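Local coordinates for arginine decarboxylase, A207R protein (Paramecium bursaria Chlorella virus 1, PDB 2NVA) that catalyses the pyridoxal 5'-phosphate-dependent decarboxylation of arginine to agmatine, as a lyase resembling the eukaryotic ornithine decarboxylases, at residues S22-V27 against L56-D61; D32-L37 against G254-E259; F66-A69 against E73-K76; E185-A190 against G215-D220. All coordinates share one frame; numbering follows the deposited sequence.

Interaction 1 of 4, residues S22-V27 against L56-D61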
# COMPACT_ATOMS: atom_id res chain seq x y z
N SER A 22 2.93 14.21 16.93
CA SER A 22 1.81 14.97 16.37
C SER A 22 1.45 16.14 17.25
O SER A 22 1.45 16.01 18.48
CB SER A 22 0.61 14.04 16.20
OG SER A 22 0.96 12.95 15.35
N SER A 23 1.14 17.28 16.64
CA SER A 23 0.84 18.49 17.41
C SER A 23 -0.50 19.12 17.03
O SER A 23 -0.61 19.79 16.00
CB SER A 23 1.95 19.53 17.27
OG SER A 23 2.36 19.61 15.92
N PRO A 24 -1.53 18.90 17.87
CA PRO A 24 -2.82 19.54 17.66
C PRO A 24 -2.73 21.07 17.54
O PRO A 24 -3.50 21.66 16.78
CB PRO A 24 -3.63 19.14 18.91
CG PRO A 24 -2.96 17.90 19.41
CD PRO A 24 -1.52 17.97 19.02
N LYS A 25 -1.80 21.70 18.27
CA LYS A 25 -1.67 23.17 18.24
C LYS A 25 -1.30 23.69 16.85
O LYS A 25 -1.75 24.76 16.44
CB LYS A 25 -0.63 23.64 19.26
CG LYS A 25 -0.89 23.11 20.68
CD LYS A 25 -2.02 23.84 21.38
CE LYS A 25 -2.53 23.06 22.62
NZ LYS A 25 -3.26 21.79 22.18
N ILE A 26 -0.48 22.93 16.13
CA ILE A 26 -0.15 23.29 14.76
C ILE A 26 -1.42 23.37 13.92
O ILE A 26 -1.63 24.34 13.18
CB ILE A 26 0.91 22.33 14.13
CG1 ILE A 26 2.30 22.69 14.66
CG2 ILE A 26 0.88 22.41 12.60
CD1 ILE A 26 3.44 21.81 14.09
N VAL A 27 -2.28 22.37 14.05
CA VAL A 27 -3.52 22.31 13.27
C VAL A 27 -4.49 23.41 13.70
O VAL A 27 -5.11 24.03 12.85
CB VAL A 27 -4.16 20.92 13.38
CG1 VAL A 27 -5.58 20.88 12.73
CG2 VAL A 27 -3.25 19.89 12.71
N LEU A 56 -8.95 14.54 14.58
CA LEU A 56 -10.37 14.68 14.30
C LEU A 56 -11.07 15.43 15.43
O LEU A 56 -11.94 16.26 15.17
CB LEU A 56 -11.01 13.32 14.06
CG LEU A 56 -10.52 12.48 12.88
CD1 LEU A 56 -11.28 11.15 12.83
CD2 LEU A 56 -10.66 13.22 11.54
N LYS A 57 -10.71 15.12 16.67
CA LYS A 57 -11.29 15.84 17.82
C LYS A 57 -10.91 17.32 17.80
O LYS A 57 -11.73 18.19 18.14
CB LYS A 57 -10.89 15.17 19.15
CG LYS A 57 -11.41 15.86 20.43
CD LYS A 57 -12.93 16.01 20.43
CE LYS A 57 -13.43 16.44 21.82
NZ LYS A 57 -14.85 16.95 21.78
N THR A 58 -9.67 17.60 17.41
CA THR A 58 -9.19 18.98 17.30
C THR A 58 -9.98 19.76 16.26
O THR A 58 -10.36 20.91 16.49
CB THR A 58 -7.69 19.00 16.95
OG1 THR A 58 -6.96 18.30 17.96
CG2 THR A 58 -7.17 20.43 16.86
N MET A 59 -10.22 19.13 15.11
CA MET A 59 -11.08 19.65 14.05
C MET A 59 -12.48 19.95 14.61
O MET A 59 -13.02 21.05 14.44
CB MET A 59 -11.24 18.62 12.91
CG MET A 59 -9.99 18.27 12.02
SD MET A 59 -9.33 19.74 11.18
CE MET A 59 -7.92 18.95 10.45
N CYS A 60 -13.05 18.94 15.26
CA CYS A 60 -14.41 19.02 15.79
C CYS A 60 -14.58 20.24 16.70
O CYS A 60 -15.52 21.02 16.53
CB CYS A 60 -14.74 17.74 16.57
SG CYS A 60 -16.27 17.80 17.53
N ASP A 61 -13.66 20.39 17.65
CA ASP A 61 -13.69 21.48 18.63
C ASP A 61 -13.46 22.88 18.03
O ASP A 61 -13.83 23.89 18.65
CB ASP A 61 -12.65 21.21 19.73
CG ASP A 61 -13.02 20.01 20.61
OD1 ASP A 61 -14.20 19.55 20.56
OD2 ASP A 61 -12.14 19.51 21.34
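P24 and T58 bring the two backbones closest, with 6.4 Å between P24 CA and T58 CA. Segment 22-27 leaves a strand at S22 and enters helix 24-37 at P24; segment 56-61 belongs to helix 53-61. S23 holds the N-cap position, but its side chain makes no capping bond. The proline ring lies against the threonine, P24 CB standing 3.6 Å from T58 OG1. That hydroxyl is hydrogen-bonded to V54 O, one turn back in its own helix, so it meets the proline only by van der Waals contact. The other branch, T58 CG2, lies 3.9 Å from P24 O and faces V27 as well. With V27 CG1 anti to its backbone N (chi1 172°), this methyl reaches M59 CE at 3.8 Å. M59 gets there by a bend at chi2 (-59°), and the two side chains cross at about a right angle. L55 and Y261 also touch V27, while I31 packs on M59, making a small apolar layer between the helices. K57 NZ pairs with D61 OD1 on its syn side at 2.9 Å, a salt bridge between residues one turn apart in helix 53-61. No hydrogen bond or salt bridge crosses from one segment to the other: the helices are held here by proline-ring and methyl surfaces, the M59 methyl CE among them, and the threonine's polar end is satisfied by its own helix.

Interaction 2 of 4, residues D32-L37 against G254-E259; sequences DQWTIL and GRFFAE. With PL2 ((4-{[(4-{[amino(imino)methyl]amino}butyl)amino]methyl}-5-hydroxy-6-methylpyridin-3-yl)methyl dihydrogen phosphate), chain I.
W34 of helix 24-37 points its six-membered ring edge-on at the face of F256, a T-shaped aromatic pair with centroids 5.2 Å apart and planes at 80°. W34 CE3 makes the nearest approach, 3.7 Å from F256 CD2 and offset toward the rim of the phenyl ring. F257 meets the same indole obliquely, with planes at 45°. Its CZ comes within 3.8 Å of W34 CB, which lies at the edge of the F257 ring. F256 CD2 in turn sits over one face of F257, so the three rings form one aromatic cluster. W34 CG is anti to the backbone N (chi1 179°), which carries the indole out from its helix to both phenylalanines. Among aliphatic contacts, L37 CD1 touches the edge of F256 at CZ, 4.1 Å away.

Polar bonds lie at the other end of segment 254-259, on the phosphate of the cofactor-agmatine adduct. G254 N binds OP1 at 2.9 Å and R255 N binds OP3 at 2.8 Å. R255 NE takes OP2 at 2.9 Å, with the phosphate oxygen at the guanidinium edge, while R255 NH2 is held by E296 and S179. Two backbone N-H groups at the start of helix 255-258 thus face the anion, and the helix end would probably help to stabilise its charge.

W34 NE1 is hydrogen-bonded to V41 O, at the start of strand 41-46. P43 of that strand touches both W34 and F257, and L30 and I31 of helix 24-37 complete the packing around F257.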
# COMPACT_ATOMS: atom_id res chain seq x y z
N ASP A 32 -7.10 28.53 12.21
CA ASP A 32 -7.23 29.98 12.34
C ASP A 32 -6.78 30.71 11.08
O ASP A 32 -7.38 31.70 10.70
CB ASP A 32 -6.47 30.51 13.56
CG ASP A 32 -7.09 30.07 14.88
OD1 ASP A 32 -6.42 30.21 15.92
OD2 ASP A 32 -8.24 29.57 14.87
N GLN A 33 -5.71 30.20 10.45
CA GLN A 33 -5.20 30.74 9.20
C GLN A 33 -6.19 30.52 8.07
O GLN A 33 -6.39 31.40 7.23
CB GLN A 33 -3.85 30.12 8.84
CG GLN A 33 -2.70 30.71 9.65
CD GLN A 33 -2.51 32.20 9.36
OE1 GLN A 33 -2.93 33.05 10.14
NE2 GLN A 33 -1.90 32.51 8.21
N TRP A 34 -6.80 29.34 8.03
CA TRP A 34 -7.81 29.07 7.01
C TRP A 34 -8.92 30.12 7.07
O TRP A 34 -9.33 30.64 6.04
CB TRP A 34 -8.41 27.67 7.18
CG TRP A 34 -9.47 27.37 6.15
CD1 TRP A 34 -10.79 27.76 6.18
CD2 TRP A 34 -9.30 26.66 4.92
NE1 TRP A 34 -11.44 27.32 5.05
CE2 TRP A 34 -10.55 26.63 4.27
CE3 TRP A 34 -8.20 26.02 4.32
CZ2 TRP A 34 -10.74 26.00 3.03
CZ3 TRP A 34 -8.39 25.39 3.09
CH2 TRP A 34 -9.64 25.39 2.46
N THR A 35 -9.39 30.41 8.28
CA THR A 35 -10.46 31.39 8.52
C THR A 35 -10.10 32.76 7.95
O THR A 35 -10.95 33.45 7.39
CB THR A 35 -10.79 31.46 10.04
OG1 THR A 35 -11.16 30.15 10.49
CG2 THR A 35 -11.92 32.44 10.33
N ILE A 36 -8.83 33.13 8.08
CA ILE A 36 -8.34 34.39 7.52
C ILE A 36 -8.12 34.33 6.00
O ILE A 36 -8.50 35.27 5.29
CB ILE A 36 -7.09 34.98 8.31
CG1 ILE A 36 -6.39 36.08 7.51
CG2 ILE A 36 -6.06 33.94 8.59
CD1 ILE A 36 -7.05 37.44 7.64
N LEU A 37 -7.54 33.25 5.50
CA LEU A 37 -7.27 33.12 4.07
C LEU A 37 -8.55 33.00 3.24
O LEU A 37 -8.65 33.54 2.14
CB LEU A 37 -6.35 31.92 3.80
CG LEU A 37 -4.97 31.96 4.45
CD1 LEU A 37 -4.20 30.68 4.17
CD2 LEU A 37 -4.19 33.18 3.98
N GLY A 254 -7.67 18.20 2.65
CA GLY A 254 -7.07 17.14 3.46
C GLY A 254 -5.68 17.58 3.87
O GLY A 254 -5.43 17.92 5.03
N ARG A 255 -4.78 17.61 2.89
CA ARG A 255 -3.36 17.88 3.16
C ARG A 255 -3.07 19.28 3.74
O ARG A 255 -2.05 19.46 4.40
CB ARG A 255 -2.49 17.63 1.91
CG ARG A 255 -2.70 18.66 0.80
CD ARG A 255 -1.82 18.40 -0.41
NE ARG A 255 -2.20 17.17 -1.12
CZ ARG A 255 -1.44 16.07 -1.19
NH1 ARG A 255 -0.25 16.02 -0.58
NH2 ARG A 255 -1.87 15.00 -1.86
N PHE A 256 -3.95 20.25 3.49
CA PHE A 256 -3.74 21.60 4.03
C PHE A 256 -3.56 21.55 5.55
O PHE A 256 -2.66 22.19 6.09
CB PHE A 256 -4.88 22.56 3.66
CG PHE A 256 -4.64 23.99 4.10
CD1 PHE A 256 -4.05 24.91 3.24
CD2 PHE A 256 -5.00 24.41 5.39
CE1 PHE A 256 -3.81 26.24 3.67
CE2 PHE A 256 -4.76 25.72 5.83
CZ PHE A 256 -4.18 26.64 4.96
N PHE A 257 -4.40 20.77 6.22
CA PHE A 257 -4.33 20.65 7.68
C PHE A 257 -3.44 19.51 8.16
O PHE A 257 -2.79 19.62 9.19
CB PHE A 257 -5.73 20.50 8.28
CG PHE A 257 -6.61 21.68 8.03
CD1 PHE A 257 -6.32 22.91 8.60
CD2 PHE A 257 -7.73 21.57 7.21
CE1 PHE A 257 -7.13 24.03 8.37
CE2 PHE A 257 -8.54 22.68 6.96
CZ PHE A 257 -8.24 23.91 7.55
N ALA A 258 -3.44 18.40 7.41
CA ALA A 258 -2.78 17.17 7.88
C ALA A 258 -1.27 17.18 7.66
O ALA A 258 -0.53 16.57 8.44
CB ALA A 258 -3.42 15.94 7.24
N GLU A 259 -0.79 17.84 6.61
CA GLU A 259 0.64 17.74 6.27
C GLU A 259 1.57 18.02 7.46
O GLU A 259 2.42 17.20 7.81
CB GLU A 259 1.01 18.64 5.09
CG GLU A 259 2.51 18.58 4.72
CD GLU A 259 2.87 19.39 3.48
OE1 GLU A 259 1.96 19.92 2.80
OE2 GLU A 259 4.08 19.50 3.17
N1 PL2 I . -12.07 15.65 -1.34
C2 PL2 I . -12.15 14.57 -2.13
C2A PL2 I . -13.52 14.11 -2.68
C3 PL2 I . -10.97 13.88 -2.44
O3 PL2 I . -11.08 12.80 -3.26
C4 PL2 I . -9.72 14.29 -1.94
C4A PL2 I . -8.39 13.54 -2.25
C5 PL2 I . -9.72 15.43 -1.12
C6 PL2 I . -10.91 16.08 -0.84
P PL2 I . -6.21 17.07 -0.60
N PL2 I . -8.43 12.82 -3.55
CA PL2 I . -7.67 11.56 -3.48
CG PL2 I . -5.41 10.50 -3.10
OP2 PL2 I . -5.04 17.21 -1.68
OP3 PL2 I . -5.59 16.16 0.61
OP1 PL2 I . -6.70 18.40 -0.12
OP4 PL2 I . -7.32 16.19 -1.36
C5M PL2 I . -8.41 15.98 -0.53
CB PL2 I . -6.21 11.80 -3.06
CD PL2 I . -3.93 10.74 -2.71
NE PL2 I . -3.29 9.41 -2.68
CZ PL2 I . -2.10 9.11 -2.13
NH2 PL2 I . -1.65 7.84 -2.17
NH1 PL2 I . -1.36 10.07 -1.55

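Interaction 3 of 4, residues F66-A69 against E73-K76; sequences FDCA and EIKK. With PL2 ((4-{[(4-{[amino(imino)methyl]amino}butyl)amino]methyl}-5-hydroxy-6-methylpyridin-3-yl)methyl dihydrogen phosphate), chain I.
C68 and E73 face each other across the tight turn from strand 65-68 into helix 71-80, their CA atoms 5.4 Å apart. E73, extended beyond CG, sends its carboxylate back to the end of the strand. There E73 OE2 accepts the A69 N-H at 2.8 Å, on the anti side and 35° out of the carboxylate plane. A water donates to the same oxygen and to D67 O, 2.6 Å from the latter, so two donors grip OE2 and a second link ties the glutamate to the strand. A69 CB also lies against E73 OE2. Nearer the backbones, C68 CB packs 3.7 Å from I74 CG1, and C68 SG, beside its backbone N at chi1 -67°, rests near E73 O. The CB of D67 points away from the helix segment, and its OD1 forms a salt bridge with K48 NZ and stands 3.1 Å from N1 of the bound cofactor adduct. N362 of the second subunit packs on A69 and E73. The contact fastens the start of the beta-alpha-beta crossover from strand 65-68 through helix 71-80 to strand 87-89 of the TIM barrel. In strand 87-89, I87 touches C68 and F89 touches I74.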
# COMPACT_ATOMS: atom_id res chain seq x y z
N PHE A 66 -16.69 17.94 8.06
CA PHE A 66 -16.03 16.72 7.59
C PHE A 66 -16.48 16.24 6.23
O PHE A 66 -17.66 16.38 5.87
CB PHE A 66 -16.16 15.61 8.64
CG PHE A 66 -15.53 15.97 9.96
CD1 PHE A 66 -14.19 15.72 10.19
CD2 PHE A 66 -16.27 16.65 10.93
CE1 PHE A 66 -13.59 16.10 11.38
CE2 PHE A 66 -15.67 17.03 12.14
CZ PHE A 66 -14.35 16.75 12.36
N ASP A 67 -15.50 15.74 5.49
CA ASP A 67 -15.71 15.04 4.23
C ASP A 67 -15.38 13.58 4.49
O ASP A 67 -14.22 13.23 4.73
CB ASP A 67 -14.82 15.64 3.13
CG ASP A 67 -14.49 14.67 2.01
OD1 ASP A 67 -13.46 14.88 1.34
OD2 ASP A 67 -15.24 13.67 1.81
N CYS A 68 -16.40 12.72 4.46
CA CYS A 68 -16.20 11.29 4.68
C CYS A 68 -16.39 10.53 3.39
O CYS A 68 -17.29 10.83 2.62
CB CYS A 68 -17.18 10.77 5.73
SG CYS A 68 -16.90 11.42 7.40
N ALA A 69 -15.57 9.51 3.17
CA ALA A 69 -15.54 8.77 1.91
C ALA A 69 -16.28 7.44 1.98
O ALA A 69 -16.52 6.82 0.94
CB ALA A 69 -14.08 8.53 1.48
N GLU A 73 -15.57 5.88 7.77
CA GLU A 73 -15.16 7.24 8.12
C GLU A 73 -16.28 8.02 8.80
O GLU A 73 -16.04 8.80 9.72
CB GLU A 73 -14.65 7.99 6.89
CG GLU A 73 -13.35 7.40 6.36
CD GLU A 73 -12.67 8.25 5.29
OE1 GLU A 73 -11.48 7.99 5.03
OE2 GLU A 73 -13.31 9.18 4.74
N ILE A 74 -17.51 7.81 8.33
CA ILE A 74 -18.68 8.40 8.99
C ILE A 74 -18.71 7.96 10.47
O ILE A 74 -18.83 8.79 11.38
CB ILE A 74 -20.00 8.02 8.26
CG1 ILE A 74 -20.07 8.73 6.91
CG2 ILE A 74 -21.22 8.41 9.11
CD1 ILE A 74 -21.12 8.14 5.94
N LYS A 75 -18.58 6.65 10.70
CA LYS A 75 -18.55 6.10 12.07
C LYS A 75 -17.46 6.75 12.94
O LYS A 75 -17.71 7.07 14.11
CB LYS A 75 -18.34 4.58 12.02
CG LYS A 75 -19.52 3.82 11.46
CD LYS A 75 -19.20 2.31 11.33
CE LYS A 75 -20.31 1.64 10.48
NZ LYS A 75 -20.24 0.14 10.61
N LYS A 76 -16.27 6.91 12.37
CA LYS A 76 -15.12 7.52 13.07
C LYS A 76 -15.47 8.92 13.56
O LYS A 76 -15.20 9.26 14.70
CB LYS A 76 -13.87 7.61 12.17
CG LYS A 76 -13.19 6.27 11.93
CD LYS A 76 -11.86 6.44 11.18
CE LYS A 76 -11.05 5.11 11.17
NZ LYS A 76 -11.70 4.04 10.30
N1 PL2 I . -12.07 15.65 -1.34
C2 PL2 I . -12.15 14.57 -2.13
C2A PL2 I . -13.52 14.11 -2.68
C3 PL2 I . -10.97 13.88 -2.44
O3 PL2 I . -11.08 12.80 -3.26
C4 PL2 I . -9.72 14.29 -1.94
C4A PL2 I . -8.39 13.54 -2.25
C5 PL2 I . -9.72 15.43 -1.12
C6 PL2 I . -10.91 16.08 -0.84
P PL2 I . -6.21 17.07 -0.60
N PL2 I . -8.43 12.82 -3.55
CA PL2 I . -7.67 11.56 -3.48
CG PL2 I . -5.41 10.50 -3.10
OP2 PL2 I . -5.04 17.21 -1.68
OP3 PL2 I . -5.59 16.16 0.61
OP1 PL2 I . -6.70 18.40 -0.12
OP4 PL2 I . -7.32 16.19 -1.36
C5M PL2 I . -8.41 15.98 -0.53
CB PL2 I . -6.21 11.80 -3.06
CD PL2 I . -3.93 10.74 -2.71
NE PL2 I . -3.29 9.41 -2.68
CZ PL2 I . -2.10 9.11 -2.13
NH2 PL2 I . -1.65 7.84 -2.17
NH1 PL2 I . -1.36 10.07 -1.55
O HOH W 1 -12.45 11.56 3.81

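Interaction 4 of 4, residues E185-A190 against G215-D220. With PL2 ((4-{[(4-{[amino(imino)methyl]amino}butyl)amino]methyl}-5-hydroxy-6-methylpyridin-3-yl)methyl dihydrogen phosphate), chain I.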
# COMPACT_ATOMS: atom_id res chain seq x y z
N GLU A 185 -4.82 29.10 -11.44
CA GLU A 185 -5.68 29.21 -12.63
C GLU A 185 -6.63 28.02 -12.78
O GLU A 185 -7.76 28.17 -13.26
CB GLU A 185 -4.80 29.36 -13.87
CG GLU A 185 -5.53 29.62 -15.17
CD GLU A 185 -6.10 31.02 -15.31
OE1 GLU A 185 -7.28 31.14 -15.73
OE2 GLU A 185 -5.38 32.02 -15.05
N ALA A 186 -6.18 26.84 -12.34
CA ALA A 186 -7.03 25.67 -12.35
C ALA A 186 -8.29 25.88 -11.50
O ALA A 186 -9.37 25.47 -11.90
CB ALA A 186 -6.25 24.44 -11.87
N TYR A 187 -8.13 26.49 -10.32
CA TYR A 187 -9.27 26.77 -9.43
C TYR A 187 -10.18 27.84 -10.01
O TYR A 187 -11.40 27.72 -9.94
CB TYR A 187 -8.80 27.18 -8.03
CG TYR A 187 -8.26 26.02 -7.24
CD1 TYR A 187 -9.06 25.33 -6.33
CD2 TYR A 187 -6.94 25.58 -7.43
CE1 TYR A 187 -8.55 24.24 -5.60
CE2 TYR A 187 -6.44 24.50 -6.71
CZ TYR A 187 -7.24 23.84 -5.81
OH TYR A 187 -6.73 22.77 -5.10
N TYR A 188 -9.57 28.88 -10.59
CA TYR A 188 -10.33 29.93 -11.23
C TYR A 188 -11.24 29.35 -12.34
O TYR A 188 -12.43 29.62 -12.36
CB TYR A 188 -9.40 30.99 -11.82
CG TYR A 188 -10.16 32.23 -12.23
CD1 TYR A 188 -10.27 33.32 -11.38
CD2 TYR A 188 -10.81 32.28 -13.46
CE1 TYR A 188 -11.00 34.46 -11.74
CE2 TYR A 188 -11.54 33.43 -13.85
CZ TYR A 188 -11.64 34.51 -12.97
OH TYR A 188 -12.35 35.64 -13.32
N ARG A 189 -10.65 28.57 -13.24
CA ARG A 189 -11.40 27.94 -14.34
C ARG A 189 -12.46 26.96 -13.84
O ARG A 189 -13.55 26.85 -14.44
CB ARG A 189 -10.44 27.24 -15.32
CG ARG A 189 -9.58 28.20 -16.17
CD ARG A 189 -8.56 27.42 -17.01
NE ARG A 189 -8.12 28.14 -18.22
CZ ARG A 189 -7.00 28.85 -18.34
NH1 ARG A 189 -6.15 28.96 -17.32
NH2 ARG A 189 -6.70 29.44 -19.49
N ALA A 190 -12.14 26.25 -12.76
CA ALA A 190 -13.07 25.30 -12.15
C ALA A 190 -14.28 26.01 -11.54
O ALA A 190 -15.41 25.53 -11.65
CB ALA A 190 -12.37 24.46 -11.09
N GLY A 215 -10.56 19.78 -2.76
CA GLY A 215 -9.28 19.84 -2.03
C GLY A 215 -8.09 20.24 -2.89
O GLY A 215 -8.23 20.97 -3.88
N GLY A 216 -6.90 19.77 -2.50
CA GLY A 216 -5.71 19.94 -3.31
C GLY A 216 -4.69 20.95 -2.80
O GLY A 216 -3.51 20.88 -3.15
N LEU A 217 -5.15 21.90 -1.98
CA LEU A 217 -4.29 22.99 -1.53
C LEU A 217 -3.25 22.57 -0.49
O LEU A 217 -3.54 21.79 0.43
CB LEU A 217 -5.13 24.15 -0.98
CG LEU A 217 -6.15 24.78 -1.90
CD1 LEU A 217 -6.94 25.82 -1.11
CD2 LEU A 217 -5.50 25.44 -3.11
N HIS A 218 -2.03 23.08 -0.66
CA HIS A 218 -0.98 22.92 0.35
C HIS A 218 -0.97 24.12 1.28
O HIS A 218 -1.26 25.25 0.87
CB HIS A 218 0.39 22.85 -0.31
CG HIS A 218 0.69 21.54 -0.95
ND1 HIS A 218 0.40 21.28 -2.27
CD2 HIS A 218 1.28 20.43 -0.46
CE1 HIS A 218 0.79 20.05 -2.57
NE2 HIS A 218 1.34 19.52 -1.49
N ALA A 219 -0.58 23.87 2.52
CA ALA A 219 -0.24 24.96 3.42
C ALA A 219 1.26 25.22 3.26
O ALA A 219 2.06 24.74 4.06
CB ALA A 219 -0.59 24.59 4.86
N ASP A 220 1.64 25.97 2.23
CA ASP A 220 3.06 26.23 1.94
C ASP A 220 3.59 27.36 2.81
O ASP A 220 3.14 28.49 2.71
CB ASP A 220 3.25 26.57 0.44
CG ASP A 220 3.15 25.34 -0.45
OD1 ASP A 220 3.62 24.24 -0.04
OD2 ASP A 220 2.59 25.44 -1.57
N1 PL2 I . -12.07 15.65 -1.34
C2 PL2 I . -12.15 14.57 -2.13
C2A PL2 I . -13.52 14.11 -2.68
C3 PL2 I . -10.97 13.88 -2.44
O3 PL2 I . -11.08 12.80 -3.26
C4 PL2 I . -9.72 14.29 -1.94
C4A PL2 I . -8.39 13.54 -2.25
C5 PL2 I . -9.72 15.43 -1.12
C6 PL2 I . -10.91 16.08 -0.84
P PL2 I . -6.21 17.07 -0.60
N PL2 I . -8.43 12.82 -3.55
CA PL2 I . -7.67 11.56 -3.48
CG PL2 I . -5.41 10.50 -3.10
OP2 PL2 I . -5.04 17.21 -1.68
OP3 PL2 I . -5.59 16.16 0.61
OP1 PL2 I . -6.70 18.40 -0.12
OP4 PL2 I . -7.32 16.19 -1.36
C5M PL2 I . -8.41 15.98 -0.53
CB PL2 I . -6.21 11.80 -3.06
CD PL2 I . -3.93 10.74 -2.71
NE PL2 I . -3.29 9.41 -2.68
CZ PL2 I . -2.10 9.11 -2.13
NH2 PL2 I . -1.65 7.84 -2.17
NH1 PL2 I . -1.36 10.07 -1.55
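Y187 reaches from helix 184-204 to the backbone of G215, and it is the residue of its helix segment that spans the gap. From CB the side chain heads toward the loop, CG lying beside the backbone N at chi1 -73°. M230 and I234 of helix 229-241 flank it, with V177 and S181 from another loop. Further out, CE2 of Y187 comes within 3.8 Å of L217 CD2. L217 crosses the tyrosine obliquely and sets the same methyl 3.6 Å from Y187 CZ. At the other ring carbon ortho to the hydroxyl, Y187 CE1 lies 3.7 Å from G215 O, which sits near the ring plane at its edge. Segment 215-220 follows strand 210-212 of the TIM barrel and carries, in G215 and G216, a glycine pair of the phosphate-binding loop. Y187 is a second-shell residue here, holding from behind the peptide whose N-H meets the phosphate. At the tip, Y187 OH donates to G215 O across a short 2.6 Å. The approach makes an angle of 135° at the carbonyl oxygen and is tilted from the carbonyl plane. The hydroxyl oxygen also touches G216 CA at 3.5 Å, at a residue with no side chain to intervene. The N-H of the gripped peptide, on G216, binds phosphate oxygen OP1 of the ligand at 2.8 Å, almost straight at 178°.

How the interactions relate
Interactions 2 and 4 converge on one phosphate of the bound adduct: G254 N and G216 N both bind OP1. Segments 254-259 and 215-220 touch, R255 CG lying 3.3 Å from L217 O. Interaction 3 reaches the pyridine ring of the same adduct, where D67 approaches its nitrogen; its nearest atoms are about 7 Å from those of interactions 2 and 4. Interaction 1 has no ligand contact, and the M59 side chain is about 10 Å from the adduct. It is nevertheless continuous with its neighbours: M59 CE packs 3.5 Å from F257 CB of interaction 2, and M59 CB 3.7 Å from F66 CZ of interaction 3. Helix 24-37 is shared by interactions 1 and 2.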